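Local structure of hypothetical protein (Bacteroides fragilis, 4JJA) at residues A[182-187]-A[195-200]; A[186-191]-A[359-364]; A[215-220]-A[225-230]; A[235-240]-A[249-254]. The protein is of unknown function but may be an exported peptidoglycan beta-N-acetylmuramidase. All coordinates share one frame; numbering follows the deposited sequence. Where two conformers were deposited one is given.

Contact 1: residues A[182-187]-A[195-200]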
loop_
_atom_site.group_PDB
_atom_site.type_symbol
_atom_site.label_atom_id
_atom_site.label_comp_id
_atom_site.label_asym_id
_atom_site.label_seq_id
_atom_site.Cartn_x
_atom_site.Cartn_y
_atom_site.Cartn_z
HETATM N N MSE A 182 -13.154 6.609 -6.637
HETATM C CA MSE A 182 -14.075 6.203 -5.578
HETATM C C MSE A 182 -14.117 7.188 -4.442
HETATM O O MSE A 182 -15.197 7.489 -3.922
HETATM C CB MSE A 182 -13.753 4.795 -5.089
HETATM C CG MSE A 182 -14.733 4.278 -4.070
HETATM SE SE MSE A 182 -14.412 2.362 -3.786
HETATM C CE MSE A 182 -16.195 1.929 -3.101
ATOM N N VAL A 183 -12.975 7.715 -4.017
ATOM C CA VAL A 183 -12.946 8.736 -2.983
ATOM C C VAL A 183 -13.805 9.937 -3.372
ATOM O O VAL A 183 -14.559 10.434 -2.537
ATOM C CB VAL A 183 -11.472 9.162 -2.744
ATOM C CG1 VAL A 183 -11.372 10.472 -1.990
ATOM C CG2 VAL A 183 -10.708 8.017 -2.062
ATOM N N ASN A 184 -13.749 10.349 -4.628
ATOM C CA ASN A 184 -14.608 11.424 -5.094
ATOM C C ASN A 184 -16.048 10.980 -5.028
ATOM O O ASN A 184 -16.863 11.696 -4.431
ATOM C CB ASN A 184 -14.229 11.868 -6.504
ATOM C CG ASN A 184 -13.156 12.940 -6.535
ATOM O OD1 ASN A 184 -12.895 13.666 -5.567
ATOM N ND2 ASN A 184 -12.528 13.054 -7.700
ATOM N N GLY A 185 -16.386 9.879 -5.706
ATOM C CA GLY A 185 -17.793 9.523 -5.899
ATOM C C GLY A 185 -18.526 9.168 -4.632
ATOM O O GLY A 185 -19.730 9.414 -4.536
ATOM N N GLU A 186 -17.810 8.589 -3.676
ATOM C CA GLU A 186 -18.381 8.208 -2.399
ATOM C C GLU A 186 -18.284 9.296 -1.337
ATOM O O GLU A 186 -18.716 9.071 -0.210
ATOM C CB GLU A 186 -17.731 6.892 -1.899
ATOM C CG GLU A 186 -17.920 5.734 -2.804
ATOM C CD GLU A 186 -19.373 5.327 -3.036
ATOM O OE1 GLU A 186 -20.043 4.966 -2.067
ATOM O OE2 GLU A 186 -19.833 5.364 -4.196
ATOM N N ARG A 187 -17.725 10.445 -1.693
ATOM C CA ARG A 187 -17.562 11.596 -0.809
ATOM C C ARG A 187 -16.770 11.264 0.432
ATOM O O ARG A 187 -17.183 11.542 1.576
ATOM C CB ARG A 187 -18.889 12.322 -0.484
ATOM C CG ARG A 187 -19.504 12.907 -1.679
ATOM C CD ARG A 187 -18.612 14.038 -2.253
ATOM N NE ARG A 187 -19.404 14.843 -3.180
ATOM C CZ ARG A 187 -19.641 14.512 -4.439
ATOM N NH1 ARG A 187 -19.136 13.383 -4.967
ATOM N NH2 ARG A 187 -20.398 15.326 -5.184
ATOM N N CYS A 195 -12.358 16.497 -5.913
ATOM C CA CYS A 195 -11.173 16.984 -6.572
ATOM C C CYS A 195 -11.256 16.694 -8.068
ATOM O O CYS A 195 -11.672 15.599 -8.481
ATOM C CB CYS A 195 -9.945 16.310 -5.904
ATOM S SG CYS A 195 -8.364 16.808 -6.546
ATOM N N ASP A 196 -10.839 17.630 -8.916
ATOM C CA ASP A 196 -10.716 17.411 -10.338
ATOM C C ASP A 196 -9.575 16.399 -10.566
ATOM O O ASP A 196 -8.427 16.724 -10.329
ATOM C CB ASP A 196 -10.410 18.750 -11.034
ATOM C CG ASP A 196 -10.474 18.690 -12.526
ATOM O OD1 ASP A 196 -10.278 17.625 -13.097
ATOM O OD2 ASP A 196 -10.630 19.784 -13.175
ATOM N N VAL A 197 -9.923 15.213 -11.041
ATOM C CA VAL A 197 -8.986 14.094 -11.251
ATOM C C VAL A 197 -9.095 13.559 -12.670
ATOM O O VAL A 197 -10.183 13.263 -13.141
ATOM C CB VAL A 197 -9.273 12.912 -10.258
ATOM C CG1 VAL A 197 -8.377 11.714 -10.620
ATOM C CG2 VAL A 197 -9.017 13.324 -8.834
ATOM N N THR A 198 -7.954 13.436 -13.311
ATOM C CA THR A 198 -7.833 12.723 -14.573
ATOM C C THR A 198 -6.867 11.576 -14.363
ATOM O O THR A 198 -5.815 11.772 -13.753
ATOM C CB THR A 198 -7.269 13.643 -15.651
ATOM O OG1 THR A 198 -8.131 14.764 -15.808
ATOM C CG2 THR A 198 -7.000 12.903 -16.994
ATOM N N VAL A 199 -7.266 10.382 -14.775
ATOM C CA VAL A 199 -6.407 9.204 -14.712
ATOM C C VAL A 199 -5.970 8.828 -16.129
ATOM O O VAL A 199 -6.800 8.727 -17.024
ATOM C CB VAL A 199 -7.086 8.004 -14.019
ATOM C CG1 VAL A 199 -6.090 6.865 -13.895
ATOM C CG2 VAL A 199 -7.716 8.418 -12.689
ATOM N N ILE A 200 -4.664 8.602 -16.310
ATOM C CA ILE A 200 -4.126 7.959 -17.509
ATOM C C ILE A 200 -3.998 6.474 -17.148
ATOM O O ILE A 200 -3.125 6.081 -16.376
ATOM C CB ILE A 200 -2.747 8.504 -17.927
ATOM C CG1 ILE A 200 -2.790 10.034 -18.043
ATOM C CG2 ILE A 200 -2.276 7.811 -19.213
ATOM C CD1 ILE A 200 -3.825 10.600 -19.053
#
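The carboxamide of Asn184 clasps the backbone of Cys195 with both of its polar atoms. Cys195 N donates to Asn184 OD1 at 2.9 Å in a nearly straight bond (164°). In return Asn184 ND2 donates to Cys195 O at 2.8 Å, a more bent bond of 138°. The amide thus answers the N-H and the C=O of a single residue, much as the backbone of an adjoining strand could, and the paired bonds fix its rotation. The match is not flat: ND2 lies in the carbonyl plane of Cys195, on a lone pair, yet Cys195 O sits well off the amide plane of Asn184. On the flank of this clasp Val197 brings CG2 to 3.7 Å from Asn184 ND2. The tighter side is the protein interior, where the buried Cys195 meets Cys130 and Asn184 meets Met127, both of helix 119-132. The contact belongs to the final beta-alpha-beta crossover of a Rossmann-like domain, in which helix 176-185 leads from strand 136-140 to strand 197-200, the outermost strand on that side of the parallel sheet. The outer side is looser. At Asp196, an exposed residue, CB points away from the helix, and a glycerol, probably from the crystallisation liquor, hydrogen-bonds to Val199 N and Val197 O along the strand. The exposed Arg187 closes the helix in a Schellman motif, with a positive phi of 58°. Arg187 N, at 3.1 Å, and Arg187 NH1, at 2.9 Å, reach Asn184 O from opposite faces of its carbonyl plane.

Contact 2: residues A[186-191]-A[359-364]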
loop_
_atom_site.group_PDB
_atom_site.type_symbol
_atom_site.label_atom_id
_atom_site.label_comp_id
_atom_site.label_asym_id
_atom_site.label_seq_id
_atom_site.Cartn_x
_atom_site.Cartn_y
_atom_site.Cartn_z
ATOM N N GLU A 186 -17.810 8.589 -3.676
ATOM C CA GLU A 186 -18.381 8.208 -2.399
ATOM C C GLU A 186 -18.284 9.296 -1.337
ATOM O O GLU A 186 -18.716 9.071 -0.210
ATOM C CB GLU A 186 -17.731 6.892 -1.899
ATOM C CG GLU A 186 -17.920 5.734 -2.804
ATOM C CD GLU A 186 -19.373 5.327 -3.036
ATOM O OE1 GLU A 186 -20.043 4.966 -2.067
ATOM O OE2 GLU A 186 -19.833 5.364 -4.196
ATOM N N ARG A 187 -17.725 10.445 -1.693
ATOM C CA ARG A 187 -17.562 11.596 -0.809
ATOM C C ARG A 187 -16.770 11.264 0.432
ATOM O O ARG A 187 -17.183 11.542 1.576
ATOM C CB ARG A 187 -18.889 12.322 -0.484
ATOM C CG ARG A 187 -19.504 12.907 -1.679
ATOM C CD ARG A 187 -18.612 14.038 -2.253
ATOM N NE ARG A 187 -19.404 14.843 -3.180
ATOM C CZ ARG A 187 -19.641 14.512 -4.439
ATOM N NH1 ARG A 187 -19.136 13.383 -4.967
ATOM N NH2 ARG A 187 -20.398 15.326 -5.184
ATOM N N TRP A 188 -15.589 10.702 0.203
ATOM C CA TRP A 188 -14.693 10.354 1.292
ATOM C C TRP A 188 -13.660 11.437 1.625
ATOM O O TRP A 188 -12.907 11.286 2.586
ATOM C CB TRP A 188 -14.000 9.031 0.949
ATOM C CG TRP A 188 -14.874 7.834 0.992
ATOM C CD1 TRP A 188 -16.092 7.718 1.568
ATOM C CD2 TRP A 188 -14.580 6.550 0.452
ATOM N NE1 TRP A 188 -16.587 6.455 1.388
ATOM C CE2 TRP A 188 -15.653 5.710 0.726
ATOM C CE3 TRP A 188 -13.502 6.025 -0.242
ATOM C CZ2 TRP A 188 -15.651 4.372 0.345
ATOM C CZ3 TRP A 188 -13.498 4.738 -0.615
ATOM C CH2 TRP A 188 -14.555 3.909 -0.319
ATOM N N LEU A 189 -13.614 12.540 0.877
ATOM C CA LEU A 189 -12.811 13.676 1.307
ATOM C C LEU A 189 -13.481 14.449 2.454
ATOM O O LEU A 189 -14.689 14.515 2.513
ATOM C CB LEU A 189 -12.537 14.646 0.134
ATOM C CG LEU A 189 -11.755 14.116 -1.064
ATOM C CD1 LEU A 189 -11.563 15.193 -2.099
ATOM C CD2 LEU A 189 -10.416 13.525 -0.605
ATOM N N PRO A 190 -12.690 15.123 3.311
ATOM C CA PRO A 190 -13.272 16.123 4.275
ATOM C C PRO A 190 -14.141 17.217 3.671
ATOM O O PRO A 190 -13.875 17.713 2.574
ATOM C CB PRO A 190 -12.029 16.783 4.844
ATOM C CG PRO A 190 -10.998 15.748 4.789
ATOM C CD PRO A 190 -11.242 14.971 3.486
ATOM N N SER A 191 -15.172 17.636 4.403
ATOM C CA SER A 191 -16.089 18.695 3.942
ATOM C C SER A 191 -16.705 18.304 2.604
ATOM O O SER A 191 -17.235 19.147 1.876
ATOM C CB SER A 191 -15.377 20.068 3.819
ATOM O OG SER A 191 -14.996 20.582 5.089
ATOM N N LYS A 359 -17.315 -5.209 -3.624
ATOM C CA LYS A 359 -17.113 -5.425 -5.053
ATOM C C LYS A 359 -18.197 -4.747 -5.865
ATOM O O LYS A 359 -17.959 -4.239 -6.951
ATOM C CB LYS A 359 -17.047 -6.912 -5.367
ATOM C CG LYS A 359 -15.747 -7.541 -4.920
ATOM C CD LYS A 359 -15.782 -9.037 -5.282
ATOM C CE LYS A 359 -14.571 -9.840 -4.917
ATOM N NZ LYS A 359 -14.700 -11.319 -5.276
ATOM N N ILE A 360 -19.415 -4.704 -5.331
ATOM C CA ILE A 360 -20.520 -3.952 -5.964
ATOM C C ILE A 360 -20.297 -2.458 -5.855
ATOM O O ILE A 360 -20.428 -1.703 -6.829
ATOM C CB ILE A 360 -21.884 -4.324 -5.352
ATOM C CG1 ILE A 360 -22.266 -5.707 -5.862
ATOM C CG2 ILE A 360 -22.959 -3.255 -5.703
ATOM C CD1 ILE A 360 -23.184 -6.501 -4.930
ATOM N N GLN A 361 -19.934 -2.022 -4.673
ATOM C CA GLN A 361 -19.777 -0.590 -4.400
ATOM C C GLN A 361 -18.683 0.006 -5.274
ATOM O O GLN A 361 -18.783 1.160 -5.701
ATOM C CB GLN A 361 -19.462 -0.339 -2.907
ATOM C CG GLN A 361 -19.554 1.092 -2.432
ATOM C CD GLN A 361 -19.010 1.346 -1.056
ATOM O OE1 GLN A 361 -18.530 0.457 -0.356
ATOM N NE2 GLN A 361 -19.128 2.592 -0.630
ATOM N N ARG A 362 -17.590 -0.730 -5.477
ATOM C CA ARG A 362 -16.444 -0.172 -6.202
ATOM C C ARG A 362 -16.621 -0.193 -7.699
ATOM O O ARG A 362 -15.876 0.462 -8.411
ATOM C CB ARG A 362 -15.172 -0.943 -5.835
ATOM C CG ARG A 362 -14.998 -2.272 -6.513
ATOM C CD ARG A 362 -13.715 -2.995 -6.067
ATOM N NE ARG A 362 -13.486 -4.108 -6.940
ATOM C CZ ARG A 362 -12.294 -4.578 -7.289
ATOM N NH1 ARG A 362 -11.196 -4.187 -6.672
ATOM N NH2 ARG A 362 -12.196 -5.470 -8.239
ATOM N N LYS A 363 -17.563 -1.000 -8.195
ATOM C CA LYS A 363 -17.639 -1.260 -9.631
ATOM C C LYS A 363 -17.679 -0.009 -10.517
ATOM O O LYS A 363 -16.992 -0.008 -11.534
ATOM C CB LYS A 363 -18.844 -2.182 -9.931
ATOM C CG LYS A 363 -18.854 -2.723 -11.338
ATOM C CD LYS A 363 -17.933 -3.913 -11.426
ATOM C CE LYS A 363 -18.194 -4.885 -12.656
ATOM N NZ LYS A 363 -18.008 -6.311 -12.255
ATOM N N PRO A 364 -18.427 1.034 -10.154
ATOM C CA PRO A 364 -18.441 2.220 -11.045
ATOM C C PRO A 364 -17.138 2.963 -11.192
ATOM O O PRO A 364 -17.010 3.785 -12.102
ATOM C CB PRO A 364 -19.462 3.169 -10.367
ATOM C CG PRO A 364 -20.280 2.301 -9.409
ATOM C CD PRO A 364 -19.338 1.181 -9.001
HETATM O O HOH W 1 -21.050 2.772 -5.640
HETATM O O HOH W 2 -18.962 4.387 2.051
#
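The indole of Trp188 and the amide of Gln361 stand perpendicular to each other, with Gln361 NE2 approaching Trp188 CZ2 obliquely at 4.0 Å. One face of the indole is covered by Glu186 CB, which lies 3.5 Å above the ring plane of Trp188 and toward its rim. At the edge, in plane, a water accepts from Trp188 NE1 at 3.2 Å, and it also accepts from Gln361 NE2. A third flat group, the carboxylate of Glu186, is turned 83° from the same amide. Gln361 NE2 donates to Glu186 OE1 at 2.9 Å, in a bond straight at the hydrogen (165°). The acceptor lies in the amide plane, whereas NE2 stands above the carboxylate plane. Both amide donor directions of Gln361 are therefore used, one on the carboxylate and one on the water. The two side chains meet through contrasting shapes: Glu186 folds at chi2 (-61°), while Gln361 runs out extended from its helix. Glu186 OE2 is engaged separately, by the hydroxyl of Tyr365 and by a second water, which donates to it and, at 2.8 Å, to Gln361 O. This is a small, largely polar surface contact in which water fills in around one direct bond. It ties the loop following helix 176-185, in the Rossmann-like part, to helix 352-362, the last of the chain. Met182 of helix 176-185, present as selenomethionine, packs on both Trp188 and Gln361, and Leu189 further along the loop rests on Val124 and Met127 of helix 119-132.

Contact 3: residues A[215-220]-A[225-230]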
loop_
_atom_site.group_PDB
_atom_site.type_symbol
_atom_site.label_atom_id
_atom_site.label_comp_id
_atom_site.label_asym_id
_atom_site.label_seq_id
_atom_site.Cartn_x
_atom_site.Cartn_y
_atom_site.Cartn_z
ATOM N N ILE A 215 10.951 -2.321 -8.945
ATOM C CA ILE A 215 11.665 -1.539 -7.921
ATOM C C ILE A 215 10.949 -1.822 -6.573
ATOM O O ILE A 215 9.725 -1.665 -6.475
ATOM C CB ILE A 215 11.612 0.005 -8.238
ATOM C CG1 ILE A 215 12.256 0.298 -9.620
ATOM C CG2 ILE A 215 12.213 0.818 -7.122
ATOM C CD1 ILE A 215 12.163 1.759 -10.085
ATOM N N PRO A 216 11.711 -2.162 -5.517
ATOM C CA PRO A 216 11.028 -2.441 -4.234
ATOM C C PRO A 216 10.302 -1.222 -3.708
ATOM O O PRO A 216 10.894 -0.159 -3.591
ATOM C CB PRO A 216 12.199 -2.800 -3.279
ATOM C CG PRO A 216 13.381 -2.079 -3.919
ATOM C CD PRO A 216 13.182 -2.244 -5.394
ATOM N N PRO A 217 9.028 -1.400 -3.347
ATOM C CA PRO A 217 8.271 -0.227 -2.945
ATOM C C PRO A 217 8.598 0.294 -1.558
ATOM O O PRO A 217 8.427 1.467 -1.289
ATOM C CB PRO A 217 6.819 -0.714 -3.047
ATOM C CG PRO A 217 6.928 -2.226 -2.838
ATOM C CD PRO A 217 8.183 -2.609 -3.488
ATOM N N SER A 218 9.062 -0.607 -0.700
ATOM C CA SER A 218 9.569 -0.336 0.640
ATOM C C SER A 218 10.736 -1.283 0.849
ATOM O O SER A 218 10.760 -2.355 0.261
ATOM C CB SER A 218 8.550 -0.695 1.733
ATOM O OG SER A 218 7.376 0.008 1.621
ATOM N N PRO A 219 11.696 -0.948 1.729
ATOM C CA PRO A 219 12.903 -1.805 1.806
ATOM C C PRO A 219 12.596 -3.271 2.184
ATOM O O PRO A 219 13.248 -4.201 1.716
ATOM C CB PRO A 219 13.736 -1.107 2.860
ATOM C CG PRO A 219 13.402 0.371 2.640
ATOM C CD PRO A 219 11.925 0.365 2.358
ATOM N N ASN A 220 11.634 -3.455 3.090
ATOM C CA ASN A 220 11.290 -4.790 3.603
ATOM C C ASN A 220 10.191 -5.490 2.804
ATOM O O ASN A 220 9.684 -6.503 3.236
ATOM C CB ASN A 220 11.014 -4.765 5.128
ATOM C CG ASN A 220 12.286 -4.543 5.887
ATOM O OD1 ASN A 220 13.131 -5.413 5.927
ATOM N ND2 ASN A 220 12.474 -3.344 6.408
ATOM N N LYS A 225 7.189 -12.405 -3.419
ATOM C CA LYS A 225 6.734 -13.297 -2.397
ATOM C C LYS A 225 6.282 -12.500 -1.161
ATOM O O LYS A 225 5.209 -12.740 -0.593
ATOM C CB LYS A 225 7.820 -14.307 -1.999
ATOM C CG LYS A 225 7.307 -15.556 -1.365
ATOM C CD LYS A 225 6.711 -16.515 -2.419
ATOM C CE LYS A 225 7.745 -17.207 -3.284
ATOM N NZ LYS A 225 6.997 -17.852 -4.381
ATOM N N ALA A 226 7.112 -11.539 -0.768
ATOM C CA ALA A 226 6.805 -10.691 0.384
ATOM C C ALA A 226 5.523 -9.913 0.090
ATOM O O ALA A 226 4.673 -9.763 0.943
ATOM C CB ALA A 226 7.967 -9.733 0.632
ATOM N N ILE A 227 5.386 -9.372 -1.119
ATOM C CA ILE A 227 4.207 -8.552 -1.507
ATOM C C ILE A 227 2.953 -9.400 -1.477
ATOM O O ILE A 227 1.894 -8.927 -1.085
ATOM C CB ILE A 227 4.465 -7.844 -2.852
ATOM C CG1 ILE A 227 5.523 -6.754 -2.611
ATOM C CG2 ILE A 227 3.149 -7.263 -3.452
ATOM C CD1 ILE A 227 6.083 -6.127 -3.814
ATOM N N TYR A 228 3.035 -10.637 -1.941
ATOM C CA TYR A 228 1.873 -11.494 -1.916
ATOM C C TYR A 228 1.488 -11.995 -0.536
ATOM O O TYR A 228 0.317 -12.212 -0.248
ATOM C CB TYR A 228 2.032 -12.673 -2.874
ATOM C CG TYR A 228 2.160 -12.288 -4.340
ATOM C CD1 TYR A 228 1.305 -11.338 -4.923
ATOM C CD2 TYR A 228 3.036 -12.932 -5.173
ATOM C CE1 TYR A 228 1.369 -11.005 -6.261
ATOM C CE2 TYR A 228 3.115 -12.622 -6.534
ATOM C CZ TYR A 228 2.301 -11.669 -7.097
ATOM O OH TYR A 228 2.377 -11.375 -8.431
ATOM N N LEU A 229 2.483 -12.216 0.316
ATOM C CA LEU A 229 2.253 -12.625 1.703
ATOM C C LEU A 229 1.874 -11.491 2.649
ATOM O O LEU A 229 1.266 -11.722 3.680
ATOM C CB LEU A 229 3.495 -13.373 2.239
ATOM C CG LEU A 229 3.654 -14.812 1.748
ATOM C CD1 LEU A 229 5.047 -15.327 2.110
ATOM C CD2 LEU A 229 2.568 -15.689 2.333
ATOM N N TYR A 230 2.209 -10.251 2.269
ATOM C CA TYR A 230 2.007 -9.086 3.077
ATOM C C TYR A 230 0.591 -8.989 3.680
ATOM O O TYR A 230 0.480 -8.684 4.894
ATOM C CB TYR A 230 2.448 -7.845 2.278
ATOM C CG TYR A 230 2.377 -6.521 2.958
ATOM C CD1 TYR A 230 3.204 -6.186 4.012
ATOM C CD2 TYR A 230 1.560 -5.535 2.466
ATOM C CE1 TYR A 230 3.133 -4.945 4.627
ATOM C CE2 TYR A 230 1.481 -4.290 3.058
ATOM C CZ TYR A 230 2.238 -4.001 4.155
ATOM O OH TYR A 230 2.133 -2.748 4.735
#
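Pro217 and Ile227 meet through carbon alone: the terminal methyl CD1 of Ile227 faces the CG-CD side of the proline ring, with Pro217 CG and Ile227 CD1 4.1 Å apart. No hydrogen bond crosses between the segments. A second, looser approach sets Asn220 O 4.5 Å from Ala226 CB. With chi2 at 169° the Ile227 chain is extended beyond CG1, which carries CD1 from the helix to the loop. Further out, Pro217 is backed by Val112 and Tyr117, and its loop is held by a hydrogen bond from His31 NE2 to Pro216 O and by one between Ser218 OG and the hydroxyl of Tyr117. On the helix side, Asn223 OD1 accepts from Ala226 N near the start of helix 224-233, and Asn146 ND2 donates to Ile227 O. Two glycerols, probably from the crystallisation liquor, hydrogen-bond to Ser218 OG and Tyr230 OH respectively, which would be consistent with a pocket here. The contact is a buried apolar bridge near where the two NamZ family regions adjoin, in which a proline-rich loop following the Rossmann-like sheet packs on helix 224-233, the next helix of the chain.

Contact 4: residues A[235-240]-A[249-254]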
loop_
_atom_site.group_PDB
_atom_site.type_symbol
_atom_site.label_atom_id
_atom_site.label_comp_id
_atom_site.label_asym_id
_atom_site.label_seq_id
_atom_site.Cartn_x
_atom_site.Cartn_y
_atom_site.Cartn_z
ATOM N N LEU A 235 -0.361 -8.708 9.506
ATOM C CA LEU A 235 -1.172 -8.770 10.728
ATOM C C LEU A 235 -0.352 -9.014 11.972
ATOM O O LEU A 235 -0.770 -8.646 13.086
ATOM C CB LEU A 235 -2.290 -9.791 10.549
ATOM C CG LEU A 235 -3.227 -9.513 9.353
ATOM C CD1 LEU A 235 -4.286 -10.630 9.287
ATOM C CD2 LEU A 235 -3.877 -8.147 9.426
ATOM N N PHE A 236 0.804 -9.647 11.821
ATOM C CA PHE A 236 1.687 -9.842 12.955
ATOM C C PHE A 236 2.232 -8.562 13.555
ATOM O O PHE A 236 2.708 -8.570 14.683
ATOM C CB PHE A 236 2.845 -10.794 12.646
ATOM C CG PHE A 236 2.473 -12.250 12.555
ATOM C CD1 PHE A 236 1.949 -12.907 13.645
ATOM C CD2 PHE A 236 2.698 -12.991 11.406
ATOM C CE1 PHE A 236 1.702 -14.257 13.613
ATOM C CE2 PHE A 236 2.425 -14.363 11.348
ATOM C CZ PHE A 236 1.905 -14.979 12.465
ATOM N N GLU A 237 2.129 -7.451 12.851
ATOM C CA GLU A 237 2.527 -6.169 13.445
ATOM C C GLU A 237 1.590 -5.786 14.583
ATOM O O GLU A 237 1.910 -4.890 15.337
ATOM C CB GLU A 237 2.607 -5.086 12.392
ATOM C CG GLU A 237 3.739 -5.455 11.406
ATOM C CD GLU A 237 4.529 -4.404 10.735
ATOM O OE1 GLU A 237 4.020 -3.324 10.527
ATOM O OE2 GLU A 237 5.683 -4.736 10.338
ATOM N N GLY A 238 0.435 -6.425 14.696
ATOM C CA GLY A 238 -0.464 -6.289 15.833
ATOM C C GLY A 238 -0.213 -7.284 16.933
ATOM O O GLY A 238 -1.135 -7.497 17.733
ATOM N N THR A 239 0.983 -7.876 16.982
ATOM C CA THR A 239 1.367 -8.925 17.905
ATOM C C THR A 239 2.838 -8.743 18.212
ATOM O O THR A 239 3.521 -7.959 17.539
ATOM C CB THR A 239 1.173 -10.347 17.290
ATOM O OG1 THR A 239 2.282 -10.653 16.424
ATOM C CG2 THR A 239 -0.171 -10.519 16.569
ATOM N N PRO A 240 3.414 -9.538 19.135
ATOM C CA PRO A 240 4.868 -9.511 19.356
ATOM C C PRO A 240 5.708 -10.384 18.425
ATOM O O PRO A 240 6.923 -10.467 18.573
ATOM C CB PRO A 240 5.011 -10.001 20.788
ATOM C CG PRO A 240 3.703 -10.307 21.265
ATOM C CD PRO A 240 2.717 -10.261 20.186
ATOM N N LEU A 249 14.579 -12.562 4.758
ATOM C CA LEU A 249 13.257 -13.006 4.361
ATOM C C LEU A 249 12.119 -12.202 5.012
ATOM O O LEU A 249 11.161 -12.764 5.537
ATOM C CB LEU A 249 13.108 -14.515 4.652
ATOM C CG LEU A 249 14.002 -15.459 3.892
ATOM C CD1 LEU A 249 13.837 -16.894 4.428
ATOM C CD2 LEU A 249 13.770 -15.389 2.398
ATOM N N PRO A 250 12.200 -10.866 4.952
ATOM C CA PRO A 250 11.114 -10.088 5.567
ATOM C C PRO A 250 9.786 -10.359 4.904
ATOM O O PRO A 250 9.674 -10.482 3.701
ATOM C CB PRO A 250 11.552 -8.645 5.374
ATOM C CG PRO A 250 12.395 -8.685 4.161
ATOM C CD PRO A 250 13.153 -10.015 4.231
ATOM N N PHE A 251 8.759 -10.463 5.745
ATOM C CA PHE A 251 7.392 -10.771 5.331
ATOM C C PHE A 251 7.224 -12.151 4.743
ATOM O O PHE A 251 6.152 -12.470 4.235
ATOM C CB PHE A 251 6.744 -9.696 4.448
ATOM C CG PHE A 251 6.464 -8.420 5.193
ATOM C CD1 PHE A 251 5.338 -8.286 5.968
ATOM C CD2 PHE A 251 7.351 -7.389 5.164
ATOM C CE1 PHE A 251 5.116 -7.134 6.671
ATOM C CE2 PHE A 251 7.107 -6.250 5.857
ATOM C CZ PHE A 251 6.022 -6.119 6.632
ATOM N N GLN A 252 8.223 -13.025 4.919
ATOM C CA GLN A 252 8.189 -14.361 4.344
ATOM C C GLN A 252 8.418 -15.456 5.368
ATOM O O GLN A 252 8.562 -16.618 5.029
ATOM C CB GLN A 252 9.212 -14.479 3.217
ATOM C CG GLN A 252 8.967 -13.535 2.042
ATOM C CD GLN A 252 10.228 -13.248 1.283
ATOM O OE1 GLN A 252 10.586 -14.035 0.400
ATOM N NE2 GLN A 252 10.950 -12.198 1.655
ATOM N N VAL A 253 8.493 -15.052 6.645
ATOM C CA VAL A 253 8.677 -15.927 7.804
ATOM C C VAL A 253 7.863 -15.378 8.964
ATOM O O VAL A 253 7.474 -14.192 8.940
ATOM C CB VAL A 253 10.180 -16.043 8.194
ATOM C CG1 VAL A 253 11.083 -16.486 7.043
ATOM C CG2 VAL A 253 10.656 -14.709 8.791
ATOM N N TYR A 254 7.650 -16.204 9.981
ATOM C CA TYR A 254 7.179 -15.665 11.254
ATOM C C TYR A 254 7.760 -16.474 12.386
ATOM O O TYR A 254 8.000 -17.663 12.252
ATOM C CB TYR A 254 5.654 -15.566 11.344
ATOM C CG TYR A 254 4.907 -16.859 11.346
ATOM C CD1 TYR A 254 4.548 -17.475 10.138
ATOM C CD2 TYR A 254 4.528 -17.478 12.525
ATOM C CE1 TYR A 254 3.782 -18.637 10.139
ATOM C CE2 TYR A 254 3.798 -18.640 12.517
ATOM C CZ TYR A 254 3.416 -19.223 11.339
ATOM O OH TYR A 254 2.679 -20.392 11.321
#
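Phe236 lays its ring against Tyr254, joining a 3-10 turn to strand 253-256, an outermost strand of the three-stranded antiparallel sheet in the C-terminal part. From CB, which points toward the strand, the ring of Phe236 advances along its CD2 side. Phe236 CD2 comes to 3.9 Å from Tyr254 CB, and Phe236 CE2 presses closer, 3.4 Å from that CB and 3.5 Å from Tyr254 CG. Phe236 CZ, at the far end, sits over one face of the tyrosine ring, near its rim and 3.6 Å from Tyr254 CD2. The two planes are inclined by only 27°, but the offset is large: the centroids of the Phe236 and Tyr254 rings are 5.0 Å apart and little of one ring lies over the other. Tyr254 offers this face with CG placed between its backbone N and carbonyl carbon (chi1 66°), while its hydroxyl is hydrogen-bonded to Asp309. Phe236 also touches Tyr306, Leu307 and Ala310 of helix 305-314. A type II turn from Leu249 to Gln252 leads into the strand and presents Phe251, whose CZ lies 4.0 Å from Glu237 OE2, an oxygen in salt bridge with Arg245. Phe236 O accepts from Thr239 N and, on a lone pair in its carbonyl plane, from Thr239 OG1 at 2.7 Å.

The four contacts form two pairs on the fold. Contacts 1 and 2 share Glu186 and Arg187, have centres about 9 Å apart and are joined by a probable hydrogen bond from Trp188 N to Val183 O. Contacts 3 and 4, with centres about 13 Å apart, meet through Phe251, which packs on Tyr230 of helix 224-233. Contacts 1 and 4 lie on opposite sides of the chain's centre, about 34 Å between centres. Along the sequence contacts 1, 3 and 4 follow one another, whereas contact 2 spans from residue 186 to 364 and so encloses 3 and 4. The C-terminal helix thereby returns to the Rossmann-like part, so the two family regions meet at contact 2 as well as near contact 3.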